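Local coordinates for protein amine Dehydrogenase (PDB 1JMX) that probably forms the beta-propeller subunit of a heme-containing enzyme that oxidatively deaminates amines and passes the electrons on through heme c, at residues A108-T113 and P124-V129; F144-Q149 and Y169-K174; Y64-G69 and T78-L83; V150-A155 and F200-S205. One frame throughout, in Å; residues are numbered along the deposited sequence.

Overall arrangement
Contacts 1, 2 and 3 have their centres about 17 to 18 Å from the centre of the chain, a beta-propeller, whereas that of contact 4 lies about 4 Å from it. Contact 1, the middle of one blade, touches all the others. Its L127 N is probably hydrogen-bonded to F144 O of contact 2, whose centre is about 10 Å away. On the other side, A108 meets I67 and L83 of contact 3, in another blade, centres about 14 Å apart. T109 and L127 pack on M153 of contact 4, centres about 16 Å apart. Segment 144-149 runs straight into 150-155. The connection between the two segments of contact 1 carries L116 to Y120, which border heme c.

Contact 1: A108-T113 and P124-V129; sequences ATVNPT and PPRLEV
R126 leaves its strand with CG in the crowded position between backbone N and carbonyl carbon (chi1 61°), then runs extended to NE; E128, with CG beside its own N (chi1 -66°), stretches out on the same face. NE therefore meets E128 OE2 at 3.0 Å in a salt bridge, close to the guanidinium plane but from above the carboxylate plane. Across the strands, R126 NH1 lies 3.4 Å from P112 CG, and E128 OE1 lies 3.6 Å from V110 CG2, so V110 and P112 pack alongside the two charged groups. NH1 has a second acidic partner in E89. An alanine at R126 would lose both salt bridges and would probably leave P112 and E128 less well packed. The backbones are antiparallel: V110 N donates almost straight to R126 O at 2.7 Å, and E128 N to A108 O at 2.9 Å. On the opposite face, T109 CG2 touches L127 CD1 at 3.8 Å. N111 ND2 lies against CB and CG of P125, while OD1 bonds to Y135 of a neighbouring chain. The pair forms the middle of a propeller blade, with strand 89-99 beyond 105-115 and strand 142-145 beyond 126-131.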
loop_
_atom_site.group_PDB
_atom_site.type_symbol
_atom_site.label_atom_id
_atom_site.label_comp_id
_atom_site.label_asym_id
_atom_site.label_seq_id
_atom_site.Cartn_x
_atom_site.Cartn_y
_atom_site.Cartn_z
ATOM N N ALA B 108 -13.278 -27.037 9.503
ATOM C CA ALA B 108 -12.489 -25.980 8.900
ATOM C C ALA B 108 -13.118 -25.585 7.583
ATOM O O ALA B 108 -13.463 -26.453 6.786
ATOM C CB ALA B 108 -11.065 -26.465 8.669
ATOM N N THR B 109 -13.385 -24.299 7.381
ATOM C CA THR B 109 -13.925 -23.934 6.082
ATOM C C THR B 109 -12.724 -23.586 5.206
ATOM O O THR B 109 -11.780 -22.917 5.644
ATOM C CB THR B 109 -15.053 -22.849 6.093
ATOM O OG1 THR B 109 -14.590 -21.643 5.493
ATOM C CG2 THR B 109 -15.577 -22.601 7.462
ATOM N N VAL B 110 -12.712 -24.191 4.024
ATOM C CA VAL B 110 -11.644 -24.039 3.060
ATOM C C VAL B 110 -12.057 -23.234 1.840
ATOM O O VAL B 110 -13.051 -23.551 1.180
ATOM C CB VAL B 110 -11.150 -25.435 2.581
ATOM C CG1 VAL B 110 -10.012 -25.287 1.601
ATOM C CG2 VAL B 110 -10.726 -26.296 3.766
ATOM N N ASN B 111 -11.300 -22.173 1.578
ATOM C CA ASN B 111 -11.485 -21.310 0.412
ATOM C C ASN B 111 -10.417 -21.858 -0.540
ATOM O O ASN B 111 -9.239 -21.536 -0.406
ATOM C CB ASN B 111 -11.162 -19.841 0.750
ATOM C CG ASN B 111 -12.110 -19.230 1.784
ATOM O OD1 ASN B 111 -11.846 -18.150 2.309
ATOM N ND2 ASN B 111 -13.218 -19.897 2.053
ATOM N N PRO B 112 -10.806 -22.733 -1.481
ATOM C CA PRO B 112 -9.826 -23.297 -2.408
ATOM C C PRO B 112 -9.649 -22.559 -3.721
ATOM O O PRO B 112 -10.547 -21.866 -4.199
ATOM C CB PRO B 112 -10.373 -24.694 -2.634
ATOM C CG PRO B 112 -11.837 -24.441 -2.710
ATOM C CD PRO B 112 -12.117 -23.383 -1.657
ATOM N N THR B 113 -8.462 -22.699 -4.290
ATOM C CA THR B 113 -8.151 -22.093 -5.572
ATOM C C THR B 113 -7.515 -23.150 -6.454
ATOM O O THR B 113 -6.537 -23.788 -6.085
ATOM C CB THR B 113 -7.168 -20.916 -5.451
ATOM O OG1 THR B 113 -7.709 -19.936 -4.561
ATOM C CG2 THR B 113 -6.938 -20.273 -6.818
ATOM N N PRO B 124 -15.805 -22.368 -5.040
ATOM C CA PRO B 124 -16.678 -22.084 -3.896
ATOM C C PRO B 124 -16.089 -22.684 -2.620
ATOM O O PRO B 124 -15.388 -23.696 -2.670
ATOM C CB PRO B 124 -17.978 -22.795 -4.282
ATOM C CG PRO B 124 -17.981 -22.707 -5.760
ATOM C CD PRO B 124 -16.556 -23.051 -6.108
ATOM N N PRO B 125 -16.308 -22.034 -1.466
ATOM C CA PRO B 125 -15.771 -22.572 -0.211
ATOM C C PRO B 125 -16.498 -23.853 0.235
ATOM O O PRO B 125 -17.564 -24.201 -0.285
ATOM C CB PRO B 125 -16.008 -21.426 0.773
ATOM C CG PRO B 125 -16.005 -20.203 -0.108
ATOM C CD PRO B 125 -16.825 -20.673 -1.269
ATOM N N ARG B 126 -15.907 -24.556 1.194
ATOM C CA ARG B 126 -16.487 -25.792 1.721
ATOM C C ARG B 126 -16.008 -26.068 3.132
ATOM O O ARG B 126 -14.901 -25.707 3.492
ATOM C CB ARG B 126 -16.125 -26.993 0.830
ATOM C CG ARG B 126 -14.634 -27.255 0.735
ATOM C CD ARG B 126 -14.302 -28.393 -0.200
ATOM N NE ARG B 126 -12.862 -28.452 -0.428
ATOM C CZ ARG B 126 -12.267 -28.092 -1.559
ATOM N NH1 ARG B 126 -12.984 -27.651 -2.588
ATOM N NH2 ARG B 126 -10.946 -28.132 -1.647
ATOM N N LEU B 127 -16.872 -26.656 3.949
ATOM C CA LEU B 127 -16.500 -27.023 5.304
ATOM C C LEU B 127 -16.015 -28.467 5.197
ATOM O O LEU B 127 -16.617 -29.276 4.500
ATOM C CB LEU B 127 -17.712 -26.967 6.245
ATOM C CG LEU B 127 -17.420 -27.278 7.721
ATOM C CD1 LEU B 127 -16.938 -26.015 8.431
ATOM C CD2 LEU B 127 -18.664 -27.809 8.403
ATOM N N GLU B 128 -14.888 -28.764 5.827
ATOM C CA GLU B 128 -14.335 -30.108 5.829
ATOM C C GLU B 128 -14.242 -30.561 7.277
ATOM O O GLU B 128 -13.771 -29.821 8.137
ATOM C CB GLU B 128 -12.954 -30.134 5.180
ATOM C CG GLU B 128 -12.974 -29.810 3.705
ATOM C CD GLU B 128 -11.626 -29.937 3.048
ATOM O OE1 GLU B 128 -10.591 -29.907 3.738
ATOM O OE2 GLU B 128 -11.607 -30.071 1.821
ATOM N N VAL B 129 -14.745 -31.759 7.543
ATOM C CA VAL B 129 -14.740 -32.325 8.878
ATOM C C VAL B 129 -13.646 -33.372 8.945
ATOM O O VAL B 129 -13.500 -34.183 8.039
ATOM C CB VAL B 129 -16.086 -33.000 9.206
ATOM C CG1 VAL B 129 -16.129 -33.404 10.662
ATOM C CG2 VAL B 129 -17.246 -32.074 8.867
#

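Contact 2: F144-Q149 and Y169-K174; sequences FPMPRQ and YKMDVK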
loop_
_atom_site.group_PDB
_atom_site.type_symbol
_atom_site.label_atom_id
_atom_site.label_comp_id
_atom_site.label_asym_id
_atom_site.label_seq_id
_atom_site.Cartn_x
_atom_site.Cartn_y
_atom_site.Cartn_z
ATOM N N PHE B 144 -19.233 -30.104 3.221
ATOM C CA PHE B 144 -20.449 -29.416 2.830
ATOM C C PHE B 144 -20.102 -28.093 2.184
ATOM O O PHE B 144 -18.986 -27.607 2.325
ATOM C CB PHE B 144 -21.297 -29.098 4.064
ATOM C CG PHE B 144 -21.521 -30.258 4.974
ATOM C CD1 PHE B 144 -20.728 -30.430 6.102
ATOM C CD2 PHE B 144 -22.551 -31.157 4.733
ATOM C CE1 PHE B 144 -20.963 -31.489 6.985
ATOM C CE2 PHE B 144 -22.794 -32.215 5.604
ATOM C CZ PHE B 144 -21.998 -32.380 6.733
ATOM N N PRO B 145 -21.054 -27.505 1.440
ATOM C CA PRO B 145 -20.828 -26.213 0.785
ATOM C C PRO B 145 -20.939 -25.082 1.810
ATOM O O PRO B 145 -21.736 -25.154 2.747
ATOM C CB PRO B 145 -21.953 -26.150 -0.249
ATOM C CG PRO B 145 -23.049 -26.930 0.399
ATOM C CD PRO B 145 -22.321 -28.109 0.989
ATOM N N MET B 146 -20.112 -24.060 1.645
ATOM C CA MET B 146 -20.111 -22.921 2.554
ATOM C C MET B 146 -20.204 -21.603 1.799
ATOM O O MET B 146 -19.827 -21.516 0.628
ATOM C CB MET B 146 -18.820 -22.901 3.389
ATOM C CG MET B 146 -18.707 -23.992 4.426
ATOM S SD MET B 146 -19.955 -23.807 5.694
ATOM C CE MET B 146 -19.240 -22.482 6.698
ATOM N N PRO B 147 -20.798 -20.582 2.430
ATOM C CA PRO B 147 -20.886 -19.294 1.741
ATOM C C PRO B 147 -19.508 -18.614 1.787
ATOM O O PRO B 147 -18.617 -19.054 2.514
ATOM C CB PRO B 147 -21.942 -18.535 2.556
ATOM C CG PRO B 147 -21.862 -19.149 3.923
ATOM C CD PRO B 147 -21.663 -20.614 3.625
ATOM N N ARG B 148 -19.317 -17.597 0.956
ATOM C CA ARG B 148 -18.055 -16.860 0.922
ATOM C C ARG B 148 -17.912 -15.946 2.121
ATOM O O ARG B 148 -18.888 -15.663 2.808
ATOM C CB ARG B 148 -17.959 -15.987 -0.326
ATOM C CG ARG B 148 -17.818 -16.749 -1.589
ATOM C CD ARG B 148 -16.854 -16.064 -2.514
ATOM N NE ARG B 148 -16.216 -17.091 -3.305
ATOM C CZ ARG B 148 -14.993 -17.553 -3.096
ATOM N NH1 ARG B 148 -14.227 -17.067 -2.137
ATOM N NH2 ARG B 148 -14.593 -18.607 -3.769
ATOM N N GLN B 149 -16.685 -15.468 2.321
ATOM C CA GLN B 149 -16.323 -14.545 3.390
ATOM C C GLN B 149 -16.566 -15.050 4.810
ATOM O O GLN B 149 -16.887 -14.280 5.717
ATOM C CB GLN B 149 -16.985 -13.186 3.145
ATOM C CG GLN B 149 -16.549 -12.543 1.821
ATOM C CD GLN B 149 -17.468 -11.420 1.355
ATOM O OE1 GLN B 149 -18.694 -11.549 1.380
ATOM N NE2 GLN B 149 -16.875 -10.324 0.900
ATOM N N TYR B 169 -24.081 -17.601 11.216
ATOM C CA TYR B 169 -24.915 -18.754 10.937
ATOM C C TYR B 169 -24.829 -19.806 12.026
ATOM O O TYR B 169 -23.865 -19.866 12.776
ATOM C CB TYR B 169 -24.499 -19.404 9.622
ATOM C CG TYR B 169 -24.335 -18.444 8.485
ATOM C CD1 TYR B 169 -23.072 -18.159 7.978
ATOM C CD2 TYR B 169 -25.440 -17.832 7.898
ATOM C CE1 TYR B 169 -22.910 -17.297 6.916
ATOM C CE2 TYR B 169 -25.288 -16.961 6.832
ATOM C CZ TYR B 169 -24.022 -16.702 6.348
ATOM O OH TYR B 169 -23.856 -15.859 5.281
ATOM N N LYS B 170 -25.874 -20.618 12.110
ATOM C CA LYS B 170 -25.948 -21.713 13.058
ATOM C C LYS B 170 -25.992 -22.910 12.125
ATOM O O LYS B 170 -26.928 -23.070 11.349
ATOM C CB LYS B 170 -27.223 -21.613 13.877
ATOM C CG LYS B 170 -27.354 -22.682 14.937
ATOM C CD LYS B 170 -28.672 -22.523 15.669
ATOM C CE LYS B 170 -28.893 -23.661 16.637
ATOM N NZ LYS B 170 -27.772 -23.727 17.612
ATOM N N MET B 171 -24.971 -23.749 12.193
ATOM C CA MET B 171 -24.890 -24.880 11.284
ATOM C C MET B 171 -24.887 -26.264 11.908
ATOM O O MET B 171 -24.258 -26.499 12.937
ATOM C CB MET B 171 -23.662 -24.706 10.385
ATOM C CG MET B 171 -23.428 -25.813 9.386
ATOM S SD MET B 171 -22.003 -25.438 8.391
ATOM C CE MET B 171 -22.485 -26.155 6.864
ATOM N N ASP B 172 -25.626 -27.164 11.261
ATOM C CA ASP B 172 -25.728 -28.558 11.658
ATOM C C ASP B 172 -24.560 -29.246 10.956
ATOM O O ASP B 172 -24.529 -29.303 9.732
ATOM C CB ASP B 172 -27.045 -29.140 11.147
ATOM C CG ASP B 172 -27.312 -30.542 11.662
ATOM O OD1 ASP B 172 -28.493 -30.870 11.891
ATOM O OD2 ASP B 172 -26.365 -31.327 11.836
ATOM N N VAL B 173 -23.620 -29.787 11.728
ATOM C CA VAL B 173 -22.452 -30.449 11.152
ATOM C C VAL B 173 -22.704 -31.836 10.560
ATOM O O VAL B 173 -21.800 -32.427 9.984
ATOM C CB VAL B 173 -21.241 -30.491 12.139
ATOM C CG1 VAL B 173 -20.862 -29.097 12.564
ATOM C CG2 VAL B 173 -21.542 -31.336 13.349
ATOM N N LYS B 174 -23.928 -32.346 10.696
ATOM C CA LYS B 174 -24.290 -33.662 10.148
ATOM C C LYS B 174 -24.946 -33.512 8.779
ATOM O O LYS B 174 -24.621 -34.246 7.841
ATOM C CB LYS B 174 -25.241 -34.416 11.088
ATOM C CG LYS B 174 -24.561 -35.164 12.227
ATOM C CD LYS B 174 -23.604 -34.244 12.982
ATOM C CE LYS B 174 -22.866 -34.937 14.112
ATOM N NZ LYS B 174 -21.786 -34.046 14.656
#
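Two methionines meet at the middle of this interface, M171 CE resting 3.6 Å from M146 SD as the chains cross obliquely. M146 is folded back at both chi2 (-65°) and chi3 (-78°), whereas M171 runs extended to SD and bends at the last torsion, which brings the two sulfur ends together. To one side P147 and Y169 approach tip to tip, P147 CG standing 3.7 Å from Y169 CE1. To the other side the far end of the F144 ring reaches backbone oxygens instead of side chains: K174 O lies near the ring plane at the edge, 3.4 Å from CZ, and V173 O comes within 3.3 Å of CE1. No hydrogen bond joins the two segments; apolar side chains and the F144 ring against backbone oxygens make the contact. Further out, K174 N bonds to D172 OD2 at 2.9 Å through the anti lone pair, an Asx turn that shapes the backbone carrying the two oxygens. Y178 meets the Y169 ring edge to face. The segments run nearly antiparallel in different sheets: the end of strand 142-145 and the loop after it pack against strand 168-171 and the turn that follows, in the next propeller blade, with L127 touching both methionines.

Contact 3: Y64-G69 and T78-L83; sequences YGDIYG and TFHANL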
loop_
_atom_site.group_PDB
_atom_site.type_symbol
_atom_site.label_atom_id
_atom_site.label_comp_id
_atom_site.label_asym_id
_atom_site.label_seq_id
_atom_site.Cartn_x
_atom_site.Cartn_y
_atom_site.Cartn_z
ATOM N N TYR B 64 -1.831 -20.689 6.855
ATOM C CA TYR B 64 -3.280 -20.882 6.737
ATOM C C TYR B 64 -3.693 -22.091 5.895
ATOM O O TYR B 64 -4.783 -22.107 5.328
ATOM C CB TYR B 64 -3.929 -19.616 6.154
ATOM C CG TYR B 64 -3.593 -18.329 6.890
ATOM C CD1 TYR B 64 -2.322 -17.758 6.803
ATOM C CD2 TYR B 64 -4.547 -17.688 7.680
ATOM C CE1 TYR B 64 -2.008 -16.593 7.482
ATOM C CE2 TYR B 64 -4.243 -16.518 8.364
ATOM C CZ TYR B 64 -2.972 -15.975 8.264
ATOM O OH TYR B 64 -2.662 -14.830 8.963
ATOM N N GLY B 65 -2.842 -23.111 5.833
ATOM C CA GLY B 65 -3.164 -24.272 5.027
ATOM C C GLY B 65 -3.196 -25.625 5.713
ATOM O O GLY B 65 -3.414 -26.633 5.044
ATOM N N ASP B 66 -2.986 -25.654 7.029
ATOM C CA ASP B 66 -2.973 -26.901 7.796
ATOM C C ASP B 66 -3.437 -26.697 9.235
ATOM O O ASP B 66 -3.382 -25.590 9.757
ATOM C CB ASP B 66 -1.550 -27.473 7.865
ATOM C CG ASP B 66 -0.985 -27.827 6.513
ATOM O OD1 ASP B 66 -1.086 -29.004 6.124
ATOM O OD2 ASP B 66 -0.427 -26.936 5.848
ATOM N N ILE B 67 -3.853 -27.783 9.878
ATOM C CA ILE B 67 -4.288 -27.763 11.272
ATOM C C ILE B 67 -3.516 -28.866 12.010
ATOM O O ILE B 67 -3.474 -29.999 11.554
ATOM C CB ILE B 67 -5.807 -27.989 11.394
ATOM C CG1 ILE B 67 -6.554 -26.892 10.637
ATOM C CG2 ILE B 67 -6.227 -27.970 12.846
ATOM C CD1 ILE B 67 -8.035 -27.100 10.576
ATOM N N TYR B 68 -2.848 -28.509 13.104
ATOM C CA TYR B 68 -2.059 -29.456 13.893
ATOM C C TYR B 68 -2.585 -29.599 15.316
ATOM O O TYR B 68 -3.131 -28.666 15.893
ATOM C CB TYR B 68 -0.596 -29.013 13.969
ATOM C CG TYR B 68 0.022 -28.664 12.636
ATOM C CD1 TYR B 68 -0.232 -27.433 12.030
ATOM C CD2 TYR B 68 0.844 -29.566 11.970
ATOM C CE1 TYR B 68 0.312 -27.110 10.793
ATOM C CE2 TYR B 68 1.396 -29.251 10.730
ATOM C CZ TYR B 68 1.123 -28.022 10.148
ATOM O OH TYR B 68 1.648 -27.705 8.920
ATOM N N GLY B 69 -2.433 -30.791 15.869
ATOM C CA GLY B 69 -2.857 -31.035 17.228
ATOM C C GLY B 69 -1.573 -31.316 17.974
ATOM O O GLY B 69 -0.789 -32.172 17.553
ATOM N N THR B 78 0.168 -34.830 17.599
ATOM C CA THR B 78 -0.764 -35.953 17.555
ATOM C C THR B 78 -1.802 -35.928 16.432
ATOM O O THR B 78 -2.463 -36.936 16.162
ATOM C CB THR B 78 -1.532 -36.064 18.889
ATOM O OG1 THR B 78 -2.261 -34.851 19.115
ATOM C CG2 THR B 78 -0.571 -36.306 20.046
ATOM N N PHE B 79 -1.972 -34.777 15.796
ATOM C CA PHE B 79 -2.950 -34.656 14.733
ATOM C C PHE B 79 -2.467 -33.694 13.680
ATOM O O PHE B 79 -1.769 -32.728 13.971
ATOM C CB PHE B 79 -4.281 -34.165 15.299
ATOM C CG PHE B 79 -5.325 -33.899 14.257
ATOM C CD1 PHE B 79 -6.081 -34.937 13.732
ATOM C CD2 PHE B 79 -5.563 -32.602 13.808
ATOM C CE1 PHE B 79 -7.061 -34.697 12.781
ATOM C CE2 PHE B 79 -6.543 -32.347 12.853
ATOM C CZ PHE B 79 -7.294 -33.402 12.340
ATOM N N HIS B 80 -2.824 -33.986 12.441
ATOM C CA HIS B 80 -2.460 -33.132 11.337
ATOM C C HIS B 80 -3.439 -33.311 10.193
ATOM O O HIS B 80 -3.660 -34.420 9.708
ATOM C CB HIS B 80 -1.037 -33.400 10.857
ATOM C CG HIS B 80 -0.700 -32.679 9.590
ATOM N ND1 HIS B 80 -0.940 -31.334 9.420
ATOM C CD2 HIS B 80 -0.228 -33.127 8.402
ATOM C CE1 HIS B 80 -0.634 -30.984 8.183
ATOM N NE2 HIS B 80 -0.200 -32.055 7.545
ATOM N N ALA B 81 -4.035 -32.203 9.780
ATOM C CA ALA B 81 -4.986 -32.188 8.687
ATOM C C ALA B 81 -4.550 -31.140 7.683
ATOM O O ALA B 81 -4.316 -29.991 8.037
ATOM C CB ALA B 81 -6.380 -31.872 9.206
ATOM N N ASN B 82 -4.351 -31.562 6.446
ATOM C CA ASN B 82 -3.972 -30.639 5.400
ATOM C C ASN B 82 -5.275 -30.221 4.742
ATOM O O ASN B 82 -6.154 -31.052 4.514
ATOM C CB ASN B 82 -3.035 -31.310 4.396
ATOM C CG ASN B 82 -2.805 -30.468 3.167
ATOM O OD1 ASN B 82 -3.306 -30.776 2.097
ATOM N ND2 ASN B 82 -2.074 -29.383 3.320
ATOM N N LEU B 83 -5.394 -28.930 4.447
ATOM C CA LEU B 83 -6.598 -28.384 3.843
ATOM C C LEU B 83 -6.636 -28.402 2.313
ATOM O O LEU B 83 -7.531 -27.820 1.703
ATOM C CB LEU B 83 -6.844 -26.972 4.378
ATOM C CG LEU B 83 -6.858 -26.848 5.905
ATOM C CD1 LEU B 83 -7.181 -25.418 6.293
ATOM C CD2 LEU B 83 -7.866 -27.813 6.527
HETATM O O HOH W 1 -0.757 -26.976 2.688
#
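The beta hairpin of strands 66-71 and 76-82 forms the outer half of a four-stranded antiparallel propeller blade. On one face Y68 and H80 run out alongside one another, although their torsions differ: CG of Y68 is anti to its carbonyl carbon (chi1 -50°), that of H80 anti to its N (chi1 171°). Their ring planes are nearly parallel (16° apart) but offset so far that there is little overlap, with Y68 CE2 3.4 Å from H80 ND1. D41 takes the Y68 hydroxyl. Further along this face N82, also with CG anti to N, brings ND2 to D66 OD1 at 3.0 Å, though that oxygen is less surely placed; a water links D66 OD2 to ND2, weakly at the amide, and N82 OD1 accepts from S84 N. I67, A81 and F79 share the other face. I67 CG1 is anti to its carbonyl carbon, which carries CD1 to within 4.1 Å of L83 CD2; both side chains also pack on A108. F79 is swung anti to its N and presents its ring edge to G69 N. T78 and F79 both face this glycine in a classic beta bulge, where T78 N donates to G69 O at 2.8 Å.

Contact 4: V150-A155 and F200-S205; sequences VYLMRA and FWPHQS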
loop_
_atom_site.group_PDB
_atom_site.type_symbol
_atom_site.label_atom_id
_atom_site.label_comp_id
_atom_site.label_asym_id
_atom_site.label_seq_id
_atom_site.Cartn_x
_atom_site.Cartn_y
_atom_site.Cartn_z
ATOM N N VAL B 150 -16.377 -16.353 4.997
ATOM C CA VAL B 150 -16.534 -16.981 6.299
ATOM C C VAL B 150 -15.181 -16.969 7.006
ATOM O O VAL B 150 -14.152 -17.219 6.390
ATOM C CB VAL B 150 -17.071 -18.441 6.167
ATOM C CG1 VAL B 150 -16.805 -19.241 7.435
ATOM C CG2 VAL B 150 -18.567 -18.431 5.851
ATOM N N TYR B 151 -15.186 -16.600 8.285
ATOM C CA TYR B 151 -13.973 -16.574 9.089
ATOM C C TYR B 151 -14.173 -17.361 10.393
ATOM O O TYR B 151 -14.408 -18.561 10.329
ATOM C CB TYR B 151 -13.455 -15.135 9.292
ATOM C CG TYR B 151 -14.454 -14.119 9.819
ATOM C CD1 TYR B 151 -14.352 -13.630 11.124
ATOM C CD2 TYR B 151 -15.496 -13.640 9.020
ATOM C CE1 TYR B 151 -15.258 -12.703 11.621
ATOM C CE2 TYR B 151 -16.408 -12.708 9.513
ATOM C CZ TYR B 151 -16.282 -12.249 10.819
ATOM O OH TYR B 151 -17.201 -11.367 11.347
ATOM N N LEU B 152 -14.124 -16.716 11.556
ATOM C CA LEU B 152 -14.292 -17.399 12.844
ATOM C C LEU B 152 -15.505 -18.332 13.009
ATOM O O LEU B 152 -16.610 -18.033 12.563
ATOM C CB LEU B 152 -14.290 -16.389 13.989
ATOM C CG LEU B 152 -13.026 -15.556 14.145
ATOM C CD1 LEU B 152 -13.159 -14.690 15.377
ATOM C CD2 LEU B 152 -11.824 -16.456 14.255
ATOM N N MET B 153 -15.270 -19.452 13.694
ATOM C CA MET B 153 -16.285 -20.463 13.966
ATOM C C MET B 153 -16.075 -21.017 15.371
ATOM O O MET B 153 -14.942 -21.151 15.822
ATOM C CB MET B 153 -16.165 -21.634 12.980
ATOM C CG MET B 153 -16.341 -21.282 11.510
ATOM S SD MET B 153 -16.415 -22.749 10.458
ATOM C CE MET B 153 -15.006 -23.653 11.024
ATOM N N ARG B 154 -17.168 -21.328 16.062
ATOM C CA ARG B 154 -17.096 -21.905 17.404
ATOM C C ARG B 154 -18.205 -22.939 17.543
ATOM O O ARG B 154 -19.341 -22.690 17.164
ATOM C CB ARG B 154 -17.264 -20.836 18.495
ATOM C CG ARG B 154 -16.177 -19.754 18.564
ATOM C CD ARG B 154 -14.825 -20.282 18.981
ATOM N NE ARG B 154 -14.889 -21.068 20.206
ATOM C CZ ARG B 154 -14.915 -20.566 21.438
ATOM N NH1 ARG B 154 -14.890 -19.250 21.633
ATOM N NH2 ARG B 154 -14.933 -21.391 22.484
ATOM N N ALA B 155 -17.865 -24.112 18.059
ATOM C CA ALA B 155 -18.847 -25.168 18.244
ATOM C C ALA B 155 -19.526 -25.005 19.596
ATOM O O ALA B 155 -18.865 -24.951 20.633
ATOM C CB ALA B 155 -18.182 -26.536 18.150
ATOM N N PHE B 200 -10.103 -11.791 14.149
ATOM C CA PHE B 200 -9.325 -13.001 13.906
ATOM C C PHE B 200 -8.900 -13.640 15.217
ATOM O O PHE B 200 -7.961 -14.430 15.253
ATOM C CB PHE B 200 -8.071 -12.661 13.104
ATOM C CG PHE B 200 -8.355 -11.976 11.805
ATOM C CD1 PHE B 200 -9.384 -12.428 10.978
ATOM C CD2 PHE B 200 -7.618 -10.862 11.421
ATOM C CE1 PHE B 200 -9.676 -11.776 9.789
ATOM C CE2 PHE B 200 -7.899 -10.204 10.236
ATOM C CZ PHE B 200 -8.928 -10.657 9.419
ATOM N N TRP B 201 -9.611 -13.317 16.289
ATOM C CA TRP B 201 -9.262 -13.835 17.601
ATOM C C TRP B 201 -10.415 -14.599 18.268
ATOM O O TRP B 201 -11.305 -13.996 18.862
ATOM C CB TRP B 201 -8.768 -12.680 18.485
ATOM C CG TRP B 201 -7.655 -11.839 17.829
ATOM C CD1 TRP B 201 -6.308 -12.060 17.905
ATOM C CD2 TRP B 201 -7.816 -10.671 16.994
ATOM N NE1 TRP B 201 -5.626 -11.114 17.176
ATOM C CE2 TRP B 201 -6.524 -10.252 16.606
ATOM C CE3 TRP B 201 -8.925 -9.945 16.536
ATOM C CZ2 TRP B 201 -6.310 -9.137 15.783
ATOM C CZ3 TRP B 201 -8.709 -8.837 15.716
ATOM C CH2 TRP B 201 -7.414 -8.447 15.350
ATOM N N PRO B 202 -10.439 -15.938 18.116
ATOM C CA PRO B 202 -11.485 -16.776 18.712
ATOM C C PRO B 202 -11.160 -17.009 20.195
ATOM O O PRO B 202 -10.571 -18.031 20.566
ATOM C CB PRO B 202 -11.387 -18.065 17.894
ATOM C CG PRO B 202 -9.912 -18.169 17.640
ATOM C CD PRO B 202 -9.531 -16.749 17.278
ATOM N N HIS B 203 -11.519 -16.036 21.029
ATOM C CA HIS B 203 -11.263 -16.118 22.462
ATOM C C HIS B 203 -12.010 -17.277 23.115
ATOM O O HIS B 203 -13.193 -17.497 22.860
ATOM C CB HIS B 203 -11.722 -14.848 23.194
ATOM C CG HIS B 203 -11.333 -13.562 22.531
ATOM N ND1 HIS B 203 -10.069 -13.027 22.625
ATOM C CD2 HIS B 203 -12.071 -12.661 21.845
ATOM C CE1 HIS B 203 -10.043 -11.849 22.032
ATOM N NE2 HIS B 203 -11.248 -11.605 21.551
ATOM N N GLN B 204 -11.300 -18.013 23.958
ATOM C CA GLN B 204 -11.896 -19.092 24.726
ATOM C C GLN B 204 -11.923 -18.489 26.135
ATOM O O GLN B 204 -11.108 -18.822 26.993
ATOM C CB GLN B 204 -11.035 -20.358 24.661
ATOM C CG GLN B 204 -11.049 -21.022 23.288
ATOM C CD GLN B 204 -10.370 -22.379 23.275
ATOM O OE1 GLN B 204 -9.251 -22.535 23.760
ATOM N NE2 GLN B 204 -11.046 -23.371 22.707
ATOM N N SER B 205 -12.836 -17.540 26.325
ATOM C CA SER B 205 -12.967 -16.820 27.592
ATOM C C SER B 205 -13.762 -17.546 28.669
ATOM O O SER B 205 -14.573 -18.428 28.367
ATOM C CB SER B 205 -13.584 -15.438 27.347
ATOM O OG SER B 205 -14.923 -15.552 26.910
#
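R154 starts toward the loop 200-205 with CG anti to its carbonyl carbon (chi1 -64°) and then bends twice, at chi2 (-67°) and chi3 (-52°). CB and CG carry the chain across, CD passes 4.2 Å from P202 CB, and the guanidinium ends beside the loop backbone. There NH1 lies 2.7 Å from H203 O, while Q204 CG sits over one face of the group, 4.0 Å from NH2. The Q204 amide turns to another partner, its OE1 accepting from M50 N. Beside R154, L152 crosses P202 at about a right angle: CD2 touches P202 CD at 3.8 Å, and CD1 reaches W201 N at 3.9 Å. P202 is the centre of an inverse gamma turn, which bends the loop at this point. An alanine at L152 would remove both methyls and would probably loosen the packing on P202 and the W201 backbone. Strand 153-155 is the first of its blade, and its meeting with a largely buried loop near the chain's centre is consistent with the inner end of a beta-propeller blade.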